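Local coordinates for protein 3-keto-5-aminohexanoate cleavage enzyme (Burkholderia xenovorans LB400, PDB 3E49) that probably cleaves beta-keto acids, with 3-keto-5-aminohexanoate as the likely substrate, using a zinc ion bound in a TIM barrel, at residues 183-186 with 187-190; 189-192 with 193-197; 218-221 with 222-225. One frame throughout, in Å; residues are numbered along the deposited sequence.

Contact 1. Residues 183-186 with 187-190; sequences AHFV and DRKL
The backbone of Phe185 and Val186 receives the chain of Lys189 and Leu190 as helix 176-187 ends in a Schellman motif. Leu190 N reaches back to Phe185 O at 2.9 Å, and Lys189 N bonds to Val186 O at 2.8 Å from above the carbonyl plane. The positive phi of Lys189 (61°) turns the chain back so that Leu190 N reaches Phe185 O; together with the Lys189 bond this defines the motif. Before them, Asp187 N and Arg188 N still make ordinary helical bonds to Ala183 O and His184 O.

Val186 O has a second donor: a water 2.7 Å away, which in turn accepts from Lys189 NZ. The lysine chain bends at chi2 and comes back alongside the helix end to meet this water.

Carbon contacts follow the backbone pattern. Leu190 CD1 lies in plane at the edge of the Phe185 ring, 3.9 Å from CD1 of that ring, the apolar pair that often accompanies a Schellman turn. The Phe185 ring also packs against helix 152-163. Arg188, one turn after His184, lays CD over a face of the imidazole, 3.8 Å from the ring centroid, in a CH-pi contact. Beyond CD the chain bends at chi3, which brings the guanidinium to the ring's rim with the two planes 70° apart. Tyr122 of a second subunit touches both His184 and Arg188.

Carbonyls at a helix C-terminus lack the next turn's donors; here the amides of Lys189 and Leu190 satisfy two of them, while the lysine ammonium, through water, probably offsets some of the negative end of the helix dipole.

Contact 2. Residues 189-192 with 193-197; sequences KLAT and PPFFV
The ring of Phe195 sits against the backbone of Ala191 and Thr192, where the loop leaving helix 176-187 enters strand 195-201. This is an alpha-to-beta connection of the TIM barrel, and the chain between the two elements runs through Thr192, Pro193 and Pro194 before the strand begins.

From CB, the side chain of Phe195 leaves with CG beside the backbone N and anti to the carbonyl carbon (chi1 -47°), which swings the ring back toward the loop residues that precede it. On one side of the ring CD1 comes within 3.7 Å of Thr192 O. The next atom, CE1, meets both loop residues: it lies 3.4 Å from Thr192 C and 3.9 Å from the methyl carbon CB of Ala191. It is also 3.5 Å from Ala191 O, which lies at the ring edge, near its plane. CZ, at the tip, is 3.9 Å from that same Ala191 O and packs beyond the loop on Val186 of helix 176-187. Over one face, offset toward the rim, stands Pro193 CA. The Ala191 carbonyl thus borders the edge and Pro193 CA covers part of a face, while Thr192 C meets CE1 obliquely.

The chain bends sharply between loop and strand: the peptide bond before Pro194 is cis, bringing Pro193 CA to within 3.0 Å of Pro194 CA. Past the bend, the backbone of Phe195 hydrogen-bonds to Asp228 and Val230, joining strand 229-235. On the other flank, Arg168 NH2 reaches two carbonyls of the bend, with a hydrogen bond to Thr192 O and a weak one to Pro194 O.

Contact 3. Residues 218-221 with 222-225; sequences RRTA and DRLF
The Arg218 guanidinium and the Asp222 carboxylate meet one helical turn apart with their planes 76° from each other. Asp222 OD1 lies at the guanidinium edge, in its plane, but the nearer oxygen is OD2, which approaches obliquely. The resulting salt bridge, Arg218 NE to OD2 at 3.1 Å, is a weak hydrogen bond with an N-H...O angle of only 120°. Arg218 starts with CG anti to the backbone N (chi1 -174°) and follows an extended course to NE that carries CG and CD past OD2. The Phe225 ring has Leu224 CB over the centre of one face, 3.9 Å above the plane, while its CD2 is 3.5 Å from Ala221 O. At the edge of the Arg223 guanidinium, in plane, a water accepts from NH2 at 2.7 Å and donates to Thr220 OG1 at 3.0 Å.

Thr220 and Leu224 lie side by side and point the same way, CG2 to CD1 at 3.7 Å. Beneath them run the regular i to i+4 backbone bonds.

The charged pair is also held from outside: Tyr229 OH bonds to Asp222 OD1 and Gln250 OE1 to Arg218 NH1, beside a bound 2-ethoxyethanol, probably taken up from the crystallisation liquor, about 3 Å from the arginine side chain. Thr220 OG1 bonds back to His216 O and Arg219 NH1 to His216 ND1, while Arg219 NE forms a salt bridge with Glu212 of a third subunit. Helix 211-225 thus presents Arg218 and Ala221 to strand 229-235, and Thr220, Leu224 and Phe225 to helix 176-187, within a beta-alpha-beta unit of the barrel.

How the contacts relate
Contacts 1 and 2 are consecutive, sharing Lys189 and Leu190, with centres about 8 Å apart; contact 3 lies on the following helix, its centre about 15 Å from that of contact 1 and 13 Å from that of contact 2. Carbon packing joins all three: Val186 CG2 meets Phe195 CZ at 3.3 Å and Phe225 CE1 at 4.1 Å, and Phe195 CD2 stands 4.2 Å from Phe225 CD1. Helix 176-187, strand 195-201 and helix 211-225 therefore converge on one apolar cluster. None of the contacts includes a ligand of the zinc ion, bound by His50, His52 and Glu259; contact 3 alone contributes Arg218 to the 2-ethoxyethanol pocket.

Contact 1. Residues 183-186 with 187-190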
ATOM      1  N   ALA A 183       7.598  12.419 -14.512  1.00 23.94           N
ATOM      2  CA  ALA A 183       8.969  12.305 -13.946  1.00 25.85           C
ATOM      3  C   ALA A 183      10.033  12.325 -15.065  1.00 24.90           C
ATOM      4  O   ALA A 183      11.085  12.908 -14.912  1.00 25.07           O
ATOM      5  CB  ALA A 183       9.118  11.055 -13.075  1.00 26.47           C
ATOM      6  N   HIS A 184       9.712  11.722 -16.196  1.00 25.84           N
ATOM      7  CA  HIS A 184      10.576  11.688 -17.363  1.00 26.27           C
ATOM      8  C   HIS A 184      10.880  13.105 -17.804  1.00 27.34           C
ATOM      9  O   HIS A 184      12.045  13.453 -18.011  1.00 28.68           O
ATOM     10  CB  HIS A 184       9.897  10.913 -18.483  1.00 25.83           C
ATOM     11  CG  HIS A 184      10.611  10.946 -19.804  1.00 22.42           C
ATOM     12  ND1 HIS A 184      11.801  10.296 -20.022  1.00 25.40           N
ATOM     13  CD2 HIS A 184      10.251  11.478 -20.993  1.00 26.10           C
ATOM     14  CE1 HIS A 184      12.161  10.451 -21.287  1.00 24.23           C
ATOM     15  NE2 HIS A 184      11.234  11.165 -21.899  1.00 24.04           N
ATOM     16  N   PHE A 185       9.836  13.904 -17.975  1.00 27.72           N
ATOM     17  CA  PHE A 185       9.997  15.301 -18.389  1.00 27.67           C
ATOM     18  C   PHE A 185      10.634  16.177 -17.333  1.00 30.25           C
ATOM     19  O   PHE A 185      11.337  17.144 -17.674  1.00 30.63           O
ATOM     20  CB  PHE A 185       8.666  15.886 -18.834  1.00 27.32           C
ATOM     21  CG  PHE A 185       8.185  15.319 -20.111  1.00 26.09           C
ATOM     22  CD1 PHE A 185       8.772  15.712 -21.314  1.00 32.53           C
ATOM     23  CD2 PHE A 185       7.178  14.326 -20.144  1.00 27.76           C
ATOM     24  CE1 PHE A 185       8.349  15.152 -22.515  1.00 31.87           C
ATOM     25  CE2 PHE A 185       6.757  13.804 -21.330  1.00 30.23           C
ATOM     26  CZ  PHE A 185       7.348  14.195 -22.515  1.00 30.07           C
ATOM     27  N   VAL A 186      10.373  15.892 -16.061  1.00 28.17           N
ATOM     28  CA  VAL A 186      10.989  16.648 -14.982  1.00 28.80           C
ATOM     29  C   VAL A 186      12.493  16.354 -14.975  1.00 30.16           C
ATOM     30  O   VAL A 186      13.297  17.253 -14.826  1.00 31.33           O
ATOM     31  CB  VAL A 186      10.363  16.337 -13.597  1.00 27.30           C
ATOM     32  CG1 VAL A 186      11.268  16.886 -12.462  1.00 25.00           C
ATOM     33  CG2 VAL A 186       8.934  16.934 -13.528  1.00 26.49           C
ATOM     34  N   ASP A 187      12.857  15.094 -15.171  1.00 30.42           N
ATOM     35  CA  ASP A 187      14.262  14.721 -15.224  1.00 33.37           C
ATOM     36  C   ASP A 187      14.970  15.377 -16.388  1.00 35.77           C
ATOM     37  O   ASP A 187      16.170  15.672 -16.293  1.00 36.81           O
ATOM     38  CB  ASP A 187      14.441  13.202 -15.301  1.00 34.27           C
ATOM     39  CG  ASP A 187      14.099  12.503 -13.981  1.00 37.18           C
ATOM     40  OD1 ASP A 187      13.872  13.205 -12.966  1.00 42.03           O
ATOM     41  OD2 ASP A 187      14.037  11.247 -13.971  1.00 46.41           O
ATOM     42  N   ARG A 188      14.236  15.594 -17.479  1.00 35.44           N
ATOM     43  CA  ARG A 188      14.781  16.264 -18.656  1.00 36.19           C
ATOM     44  C   ARG A 188      14.725  17.776 -18.473  1.00 35.44           C
ATOM     45  O   ARG A 188      15.068  18.511 -19.384  1.00 38.19           O
ATOM     46  CB  ARG A 188      14.044  15.822 -19.934  1.00 35.27           C
ATOM     47  CG  ARG A 188      14.322  14.379 -20.328  1.00 36.70           C
ATOM     48  CD  ARG A 188      13.410  13.902 -21.425  1.00 36.16           C
ATOM     49  NE  ARG A 188      13.423  14.808 -22.571  1.00 36.15           N
ATOM     50  CZ  ARG A 188      12.572  14.763 -23.593  1.00 39.14           C
ATOM     51  NH1 ARG A 188      11.591  13.854 -23.636  1.00 32.40           N
ATOM     52  NH2 ARG A 188      12.693  15.652 -24.573  1.00 37.12           N
ATOM     53  N   LYS A 189      14.305  18.237 -17.300  1.00 35.64           N
ATOM     54  CA  LYS A 189      14.209  19.677 -16.974  1.00 37.13           C
ATOM     55  C   LYS A 189      13.254  20.444 -17.869  1.00 37.06           C
ATOM     56  O   LYS A 189      13.405  21.662 -18.015  1.00 36.59           O
ATOM     57  CB  LYS A 189      15.578  20.385 -17.023  1.00 39.18           C
ATOM     58  CG  LYS A 189      16.670  19.771 -16.185  1.00 44.68           C
ATOM     59  CD  LYS A 189      16.398  19.882 -14.723  1.00 50.46           C
ATOM     60  CE  LYS A 189      17.431  19.070 -13.943  1.00 54.16           C
ATOM     61  NZ  LYS A 189      17.108  18.986 -12.499  1.00 52.09           N
ATOM     62  N   LEU A 190      12.256  19.757 -18.437  1.00 35.10           N
ATOM     63  CA  LEU A 190      11.318  20.399 -19.363  1.00 34.73           C
ATOM     64  C   LEU A 190      10.090  21.021 -18.671  1.00 35.33           C
ATOM     65  O   LEU A 190       9.249  21.649 -19.306  1.00 35.58           O
ATOM     66  CB  LEU A 190      10.934  19.419 -20.482  1.00 35.52           C
ATOM     67  CG  LEU A 190      12.124  19.042 -21.352  1.00 37.85           C
ATOM     68  CD1 LEU A 190      11.741  18.013 -22.416  1.00 34.90           C
ATOM     69  CD2 LEU A 190      12.781  20.322 -21.975  1.00 34.63           C
TER
HETATM   70  O   HOH W   1      14.651  17.881 -12.624  1.00 59.81           O

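Contact 2. Residues 189-192 with 193-197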
ATOM      1  N   LYS A 189      14.305  18.237 -17.300  1.00 35.64           N
ATOM      2  CA  LYS A 189      14.209  19.677 -16.974  1.00 37.13           C
ATOM      3  C   LYS A 189      13.254  20.444 -17.869  1.00 37.06           C
ATOM      4  O   LYS A 189      13.405  21.662 -18.015  1.00 36.59           O
ATOM      5  CB  LYS A 189      15.578  20.385 -17.023  1.00 39.18           C
ATOM      6  CG  LYS A 189      16.670  19.771 -16.185  1.00 44.68           C
ATOM      7  CD  LYS A 189      16.398  19.882 -14.723  1.00 50.46           C
ATOM      8  CE  LYS A 189      17.431  19.070 -13.943  1.00 54.16           C
ATOM      9  NZ  LYS A 189      17.108  18.986 -12.499  1.00 52.09           N
ATOM     10  N   LEU A 190      12.256  19.757 -18.437  1.00 35.10           N
ATOM     11  CA  LEU A 190      11.318  20.399 -19.363  1.00 34.73           C
ATOM     12  C   LEU A 190      10.090  21.021 -18.671  1.00 35.33           C
ATOM     13  O   LEU A 190       9.249  21.649 -19.306  1.00 35.58           O
ATOM     14  CB  LEU A 190      10.934  19.419 -20.482  1.00 35.52           C
ATOM     15  CG  LEU A 190      12.124  19.042 -21.352  1.00 37.85           C
ATOM     16  CD1 LEU A 190      11.741  18.013 -22.416  1.00 34.90           C
ATOM     17  CD2 LEU A 190      12.781  20.322 -21.975  1.00 34.63           C
ATOM     18  N   ALA A 191      10.028  20.861 -17.353  1.00 35.63           N
ATOM     19  CA  ALA A 191       8.986  21.423 -16.515  1.00 35.88           C
ATOM     20  C   ALA A 191       9.706  21.800 -15.223  1.00 34.18           C
ATOM     21  O   ALA A 191      10.551  21.040 -14.784  1.00 32.35           O
ATOM     22  CB  ALA A 191       7.899  20.370 -16.236  1.00 35.72           C
ATOM     23  N   THR A 192       9.393  22.960 -14.641  1.00 32.89           N
ATOM     24  CA  THR A 192      10.005  23.387 -13.402  1.00 33.64           C
ATOM     25  C   THR A 192       9.009  23.352 -12.219  1.00 33.05           C
ATOM     26  O   THR A 192       7.812  23.569 -12.387  1.00 32.20           O
ATOM     27  CB  THR A 192      10.543  24.818 -13.529  1.00 36.54           C
ATOM     28  OG1 THR A 192       9.445  25.697 -13.749  1.00 41.25           O
ATOM     29  CG2 THR A 192      11.505  24.935 -14.685  1.00 36.93           C
ATOM     30  N   PRO A 193       9.501  23.106 -11.004  1.00 34.38           N
ATOM     31  CA  PRO A 193       8.621  23.028  -9.839  1.00 34.28           C
ATOM     32  C   PRO A 193       8.061  24.369  -9.386  1.00 35.22           C
ATOM     33  O   PRO A 193       8.641  25.394  -9.704  1.00 34.45           O
ATOM     34  CB  PRO A 193       9.534  22.424  -8.753  1.00 34.78           C
ATOM     35  CG  PRO A 193      10.896  22.845  -9.141  1.00 36.89           C
ATOM     36  CD  PRO A 193      10.909  22.842 -10.652  1.00 34.65           C
ATOM     37  N   PRO A 194       6.942  24.372  -8.634  1.00 34.12           N
ATOM     38  CA  PRO A 194       6.169  23.206  -8.183  1.00 33.62           C
ATOM     39  C   PRO A 194       5.259  22.640  -9.267  1.00 31.54           C
ATOM     40  O   PRO A 194       4.690  23.375 -10.047  1.00 32.05           O
ATOM     41  CB  PRO A 194       5.336  23.741  -7.015  1.00 33.48           C
ATOM     42  CG  PRO A 194       5.273  25.233  -7.219  1.00 35.76           C
ATOM     43  CD  PRO A 194       6.387  25.641  -8.151  1.00 34.87           C
ATOM     44  N   PHE A 195       5.099  21.334  -9.291  1.00 29.35           N
ATOM     45  CA  PHE A 195       4.260  20.702 -10.301  1.00 28.61           C
ATOM     46  C   PHE A 195       2.859  20.538  -9.734  1.00 27.55           C
ATOM     47  O   PHE A 195       2.679  19.956  -8.652  1.00 27.02           O
ATOM     48  CB  PHE A 195       4.855  19.326 -10.718  1.00 27.50           C
ATOM     49  CG  PHE A 195       6.328  19.372 -11.009  1.00 27.96           C
ATOM     50  CD1 PHE A 195       6.793  19.982 -12.149  1.00 30.26           C
ATOM     51  CD2 PHE A 195       7.252  18.864 -10.116  1.00 31.23           C
ATOM     52  CE1 PHE A 195       8.137  20.061 -12.393  1.00 31.89           C
ATOM     53  CE2 PHE A 195       8.586  18.948 -10.356  1.00 29.89           C
ATOM     54  CZ  PHE A 195       9.031  19.534 -11.503  1.00 30.12           C
ATOM     55  N   PHE A 196       1.871  21.076 -10.442  1.00 25.99           N
ATOM     56  CA  PHE A 196       0.462  20.948 -10.044  1.00 25.64           C
ATOM     57  C   PHE A 196      -0.057  19.627 -10.625  1.00 26.27           C
ATOM     58  O   PHE A 196      -0.302  19.487 -11.828  1.00 25.26           O
ATOM     59  CB  PHE A 196      -0.310  22.164 -10.526  1.00 26.20           C
ATOM     60  CG  PHE A 196      -1.726  22.258 -10.031  1.00 28.65           C
ATOM     61  CD1 PHE A 196      -2.090  21.839  -8.751  1.00 31.92           C
ATOM     62  CD2 PHE A 196      -2.696  22.875 -10.827  1.00 32.89           C
ATOM     63  CE1 PHE A 196      -3.403  21.977  -8.302  1.00 31.13           C
ATOM     64  CE2 PHE A 196      -4.008  23.010 -10.386  1.00 27.62           C
ATOM     65  CZ  PHE A 196      -4.353  22.565  -9.108  1.00 30.93           C
ATOM     66  N   VAL A 197      -0.116  18.633  -9.754  1.00 23.83           N
ATOM     67  CA  VAL A 197      -0.474  17.263 -10.167  1.00 23.27           C
ATOM     68  C   VAL A 197      -1.921  16.993  -9.786  1.00 24.02           C
ATOM     69  O   VAL A 197      -2.287  16.987  -8.600  1.00 22.88           O
ATOM     70  CB  VAL A 197       0.518  16.252  -9.578  1.00 24.87           C
ATOM     71  CG1 VAL A 197       0.090  14.851  -9.954  1.00 21.25           C
ATOM     72  CG2 VAL A 197       1.996  16.524 -10.037  1.00 20.92           C
TER

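Contact 3. Residues 218-221 with 222-225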
ATOM      1  N   ARG A 218      -0.672   8.904  -4.534  1.00 22.83           N
ATOM      2  CA  ARG A 218       0.097   9.794  -3.642  1.00 21.24           C
ATOM      3  C   ARG A 218       1.487   9.253  -3.338  1.00 21.80           C
ATOM      4  O   ARG A 218       2.473   9.969  -3.311  1.00 23.69           O
ATOM      5  CB  ARG A 218      -0.608   9.983  -2.316  1.00 21.91           C
ATOM      6  CG  ARG A 218       0.131  11.013  -1.481  1.00 27.70           C
ATOM      7  CD  ARG A 218      -0.191  10.902  -0.033  1.00 37.07           C
ATOM      8  NE  ARG A 218       0.630  11.885   0.641  1.00 39.16           N
ATOM      9  CZ  ARG A 218       0.486  12.288   1.895  1.00 40.92           C
ATOM     10  NH1 ARG A 218      -0.470  11.818   2.660  1.00 30.94           N
ATOM     11  NH2 ARG A 218       1.308  13.215   2.370  1.00 48.08           N
ATOM     12  N   ARG A 219       1.576   7.965  -3.034  1.00 19.30           N
ATOM     13  CA  ARG A 219       2.851   7.340  -2.710  1.00 20.72           C
ATOM     14  C   ARG A 219       3.825   7.471  -3.878  1.00 19.12           C
ATOM     15  O   ARG A 219       5.027   7.748  -3.679  1.00 22.52           O
ATOM     16  CB  ARG A 219       2.475   5.829  -2.473  1.00 22.55           C
ATOM     17  CG  ARG A 219       3.433   4.843  -2.130  1.00 29.79           C
ATOM     18  CD  ARG A 219       2.699   3.500  -2.258  1.00 21.15           C
ATOM     19  NE  ARG A 219       1.610   3.388  -1.295  1.00 22.11           N
ATOM     20  CZ  ARG A 219       0.488   2.688  -1.510  1.00 21.69           C
ATOM     21  NH1 ARG A 219       0.264   2.124  -2.677  1.00 22.39           N
ATOM     22  NH2 ARG A 219      -0.447   2.635  -0.582  1.00 20.85           N
ATOM     23  N   THR A 220       3.307   7.342  -5.104  1.00 16.27           N
ATOM     24  CA  THR A 220       4.130   7.358  -6.312  1.00 13.04           C
ATOM     25  C   THR A 220       4.654   8.767  -6.470  1.00 15.15           C
ATOM     26  O   THR A 220       5.842   8.943  -6.659  1.00 19.29           O
ATOM     27  CB  THR A 220       3.371   7.023  -7.494  1.00 17.94           C
ATOM     28  OG1 THR A 220       2.909   5.647  -7.307  1.00 17.98           O
ATOM     29  CG2 THR A 220       4.219   7.057  -8.780  1.00 13.26           C
ATOM     30  N   ALA A 221       3.706   9.661  -6.424  1.00 16.31           N
ATOM     31  CA  ALA A 221       4.056  11.132  -6.572  1.00 14.89           C
ATOM     32  C   ALA A 221       5.021  11.528  -5.482  1.00 20.23           C
ATOM     33  O   ALA A 221       6.021  12.250  -5.760  1.00 21.31           O
ATOM     34  CB  ALA A 221       2.807  11.946  -6.554  1.00 17.27           C
ATOM     35  N   ASP A 222       4.745  11.157  -4.236  1.00 21.67           N
ATOM     36  CA  ASP A 222       5.660  11.534  -3.144  1.00 22.89           C
ATOM     37  C   ASP A 222       7.082  11.058  -3.430  1.00 24.24           C
ATOM     38  O   ASP A 222       8.062  11.778  -3.229  1.00 26.22           O
ATOM     39  CB  ASP A 222       5.231  10.950  -1.802  1.00 21.20           C
ATOM     40  CG  ASP A 222       4.053  11.654  -1.183  1.00 23.51           C
ATOM     41  OD1 ASP A 222       3.690  12.753  -1.642  1.00 29.52           O
ATOM     42  OD2 ASP A 222       3.467  11.109  -0.212  1.00 27.58           O
ATOM     43  N   ARG A 223       7.190   9.829  -3.919  1.00 23.75           N
ATOM     44  CA  ARG A 223       8.489   9.268  -4.222  1.00 26.27           C
ATOM     45  C   ARG A 223       9.175   9.917  -5.418  1.00 26.43           C
ATOM     46  O   ARG A 223      10.389  10.122  -5.387  1.00 26.24           O
ATOM     47  CB  ARG A 223       8.380   7.785  -4.491  1.00 26.26           C
ATOM     48  CG  ARG A 223       9.752   7.137  -4.562  1.00 32.65           C
ATOM     49  CD  ARG A 223       9.665   5.636  -4.724  1.00 29.31           C
ATOM     50  NE  ARG A 223       9.095   5.270  -6.003  1.00 37.79           N
ATOM     51  CZ  ARG A 223       7.869   4.780  -6.204  1.00 33.91           C
ATOM     52  NH1 ARG A 223       7.001   4.565  -5.215  1.00 34.62           N
ATOM     53  NH2 ARG A 223       7.516   4.498  -7.438  1.00 35.75           N
ATOM     54  N   LEU A 224       8.417  10.261  -6.455  1.00 25.78           N
ATOM     55  CA  LEU A 224       8.997  10.809  -7.663  1.00 23.54           C
ATOM     56  C   LEU A 224       9.328  12.283  -7.543  1.00 24.10           C
ATOM     57  O   LEU A 224      10.323  12.736  -8.084  1.00 25.67           O
ATOM     58  CB  LEU A 224       8.074  10.595  -8.874  1.00 24.97           C
ATOM     59  CG  LEU A 224       7.818   9.155  -9.296  1.00 25.12           C
ATOM     60  CD1 LEU A 224       6.782   9.102 -10.394  1.00 20.92           C
ATOM     61  CD2 LEU A 224       9.116   8.492  -9.738  1.00 28.94           C
ATOM     62  N   PHE A 225       8.482  13.014  -6.857  1.00 23.82           N
ATOM     63  CA  PHE A 225       8.602  14.485  -6.800  1.00 25.07           C
ATOM     64  C   PHE A 225       8.903  15.069  -5.435  1.00 27.47           C
ATOM     65  O   PHE A 225       9.255  16.251  -5.344  1.00 26.11           O
ATOM     66  CB  PHE A 225       7.308  15.130  -7.339  1.00 25.19           C
ATOM     67  CG  PHE A 225       6.896  14.587  -8.652  1.00 22.77           C
ATOM     68  CD1 PHE A 225       7.724  14.712  -9.741  1.00 29.12           C
ATOM     69  CD2 PHE A 225       5.697  13.902  -8.795  1.00 26.86           C
ATOM     70  CE1 PHE A 225       7.375  14.175 -10.960  1.00 29.84           C
ATOM     71  CE2 PHE A 225       5.357  13.349 -10.009  1.00 30.45           C
ATOM     72  CZ  PHE A 225       6.203  13.500 -11.098  1.00 27.20           C
TER
HETATM   73  O   HOH W   2       5.037   3.574  -7.173  1.00 28.55           O